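Local structure of glucosamine-6-phosphate deaminase (Bacillus subtilis, 2BKX) at residues T146-R151 / M182-I187. The protein is an enzyme of the glucosamine-6-phosphate isomerase/6-phosphogluconolactonase family, with an alpha/beta fold built on a central mixed sheet. Sequence-based numbering, arbitrary orientation.
Sequences TSFKSR and MGIQTI
Ser-150 and the first turn of helix 184-188 make a loop-to-helix contact at the N-terminal end of the helix, in which a residue about 30 positions earlier in the chain accepts hydrogen bonds from the backbone N of Ile-184 and Gln-185. Residues 146-151 lie in the loop before strand 153-156, and the helix follows strand 178-181, the antiparallel neighbour of 153-156 in the mixed sheet. The loop folds as a type I beta turn from Ser-147 to Ser-150, with an ST turn at Ser-147. Ile-184 N donates to Ser-150 OG (2.9 Å), nearly straight at 161°. Gln-185 N donates to Ser-150 O (2.8 Å), in the carbonyl plane. Ser-150 OG in turn donates to Ser-147 O (2.7 Å), which holds this hydroxyl within the turn. Gly-183 is the N-cap residue. Gly-183 CA makes CA-H...O contacts with Ser-150 O and Arg-151 O, both at 3.4 Å. Ile-184 CD1 meets Phe-148 CD1 at 3.8 Å and also touches Thr-146. A water donates to both Phe-148 O and Gln-185 OE1. Glu-117 forms a salt bridge with Arg-151 and a hydrogen bond with Thr-186 OG1, joining both segments from outside. Arg-151 bends at chi2 (-79°), and its side chain runs beside that of Gln-185. Gln-185 CG lies over the centre of one guanidinium face, 3.5 Å from Arg-151 CZ.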
loop_
_atom_site.group_PDB
_atom_site.type_symbol
_atom_site.label_atom_id
_atom_site.label_comp_id
_atom_site.label_asym_id
_atom_site.label_seq_id
_atom_site.Cartn_x
_atom_site.Cartn_y
_atom_site.Cartn_z
ATOM N N THR A 146 -12.000 12.266 0.368
ATOM C CA THR A 146 -11.457 12.174 -0.961
ATOM C C THR A 146 -12.498 11.536 -1.883
ATOM O O THR A 146 -13.114 10.528 -1.552
ATOM C CB THR A 146 -10.168 11.312 -0.947
ATOM O OG1 THR A 146 -9.188 11.905 -0.089
ATOM C CG2 THR A 146 -9.523 11.178 -2.314
ATOM N N SER A 147 -12.673 12.117 -3.052
ATOM C CA SER A 147 -13.518 11.511 -4.069
ATOM C C SER A 147 -13.075 10.109 -4.463
ATOM O O SER A 147 -11.866 9.842 -4.640
ATOM C CB SER A 147 -13.467 12.346 -5.348
ATOM O OG SER A 147 -14.230 11.749 -6.385
ATOM N N PHE A 148 -14.045 9.208 -4.655
ATOM C CA PHE A 148 -13.766 7.896 -5.189
ATOM C C PHE A 148 -13.259 7.945 -6.633
ATOM O O PHE A 148 -12.754 6.948 -7.140
ATOM C CB PHE A 148 -14.978 6.978 -5.059
ATOM C CG PHE A 148 -15.306 6.565 -3.644
ATOM C CD1 PHE A 148 -14.620 7.009 -2.527
ATOM C CD2 PHE A 148 -16.370 5.705 -3.443
ATOM C CE1 PHE A 148 -14.965 6.570 -1.269
ATOM C CE2 PHE A 148 -16.714 5.288 -2.154
ATOM C CZ PHE A 148 -16.019 5.715 -1.105
ATOM N N LYS A 149 -13.424 9.083 -7.321
ATOM C CA LYS A 149 -12.894 9.261 -8.664
ATOM C C LYS A 149 -11.467 9.824 -8.677
ATOM O O LYS A 149 -10.882 10.053 -9.750
ATOM C CB LYS A 149 -13.803 10.177 -9.490
ATOM C CG LYS A 149 -15.177 9.601 -9.676
ATOM C CD LYS A 149 -16.067 10.441 -10.592
ATOM C CE LYS A 149 -17.462 9.815 -10.686
ATOM N NZ LYS A 149 -18.271 10.353 -11.804
ATOM N N SER A 150 -10.877 10.047 -7.500
ATOM C CA SER A 150 -9.563 10.654 -7.438
ATOM C C SER A 150 -8.500 9.831 -8.143
ATOM O O SER A 150 -8.551 8.595 -8.158
ATOM C CB SER A 150 -9.169 10.864 -5.981
ATOM O OG SER A 150 -9.182 9.688 -5.218
ATOM N N ARG A 151 -7.534 10.556 -8.707
ATOM C CA ARG A 151 -6.366 9.997 -9.382
ATOM C C ARG A 151 -5.117 10.400 -8.587
ATOM O O ARG A 151 -5.250 10.975 -7.506
ATOM C CB ARG A 151 -6.333 10.498 -10.823
ATOM C CG ARG A 151 -7.490 9.962 -11.651
ATOM C CD ARG A 151 -7.258 8.553 -12.104
ATOM N NE ARG A 151 -8.363 8.070 -12.944
ATOM C CZ ARG A 151 -8.349 6.925 -13.554
ATOM N NH1 ARG A 151 -9.409 6.552 -14.285
ATOM N NH2 ARG A 151 -7.319 6.118 -13.399
ATOM N N MET A 182 -1.327 7.683 -5.107
ATOM C CA MET A 182 -2.300 7.101 -6.035
ATOM C C MET A 182 -3.665 7.442 -5.507
ATOM O O MET A 182 -3.874 7.444 -4.284
ATOM C CB MET A 182 -2.195 5.609 -6.024
ATOM C CG MET A 182 -1.136 5.091 -6.800
ATOM S SD MET A 182 -1.346 3.256 -6.750
ATOM C CE MET A 182 0.048 3.333 -7.147
ATOM N N GLY A 183 -4.603 7.754 -6.397
ATOM C CA GLY A 183 -5.955 8.049 -5.954
ATOM C C GLY A 183 -6.800 6.812 -5.760
ATOM O O GLY A 183 -6.370 5.668 -6.018
ATOM N N ILE A 184 -8.013 7.033 -5.287
ATOM C CA ILE A 184 -8.914 5.928 -5.078
ATOM C C ILE A 184 -9.262 5.231 -6.396
ATOM O O ILE A 184 -9.315 3.997 -6.457
ATOM C CB ILE A 184 -10.158 6.348 -4.289
ATOM C CG1 ILE A 184 -9.754 6.847 -2.897
ATOM C CG2 ILE A 184 -11.182 5.222 -4.210
ATOM C CD1 ILE A 184 -10.842 7.377 -2.039
ATOM N N GLN A 185 -9.494 6.003 -7.464
ATOM C CA GLN A 185 -9.772 5.359 -8.729
ATOM C C GLN A 185 -8.541 4.613 -9.250
ATOM O O GLN A 185 -8.641 3.539 -9.851
ATOM C CB GLN A 185 -10.279 6.358 -9.769
ATOM C CG GLN A 185 -10.564 5.739 -11.103
ATOM C CD GLN A 185 -11.665 4.740 -11.070
ATOM O OE1 GLN A 185 -12.802 5.102 -10.870
ATOM N NE2 GLN A 185 -11.337 3.472 -11.308
ATOM N N THR A 186 -7.356 5.165 -9.010
ATOM C CA THR A 186 -6.119 4.482 -9.390
ATOM C C THR A 186 -6.037 3.091 -8.725
ATOM O O THR A 186 -5.672 2.073 -9.338
ATOM C CB THR A 186 -4.867 5.302 -8.970
ATOM O OG1 THR A 186 -5.096 6.704 -9.170
ATOM C CG2 THR A 186 -3.665 4.852 -9.752
ATOM N N ILE A 187 -6.384 3.062 -7.442
ATOM C CA ILE A 187 -6.401 1.800 -6.674
ATOM C C ILE A 187 -7.491 0.827 -7.181
ATOM O O ILE A 187 -7.245 -0.369 -7.412
ATOM C CB ILE A 187 -6.573 2.116 -5.185
ATOM C CG1 ILE A 187 -5.323 2.837 -4.651
ATOM C CG2 ILE A 187 -6.959 0.853 -4.352
ATOM C CD1 ILE A 187 -5.525 3.493 -3.292
HETATM O O HOH W 1 -14.313 5.358 -8.645
#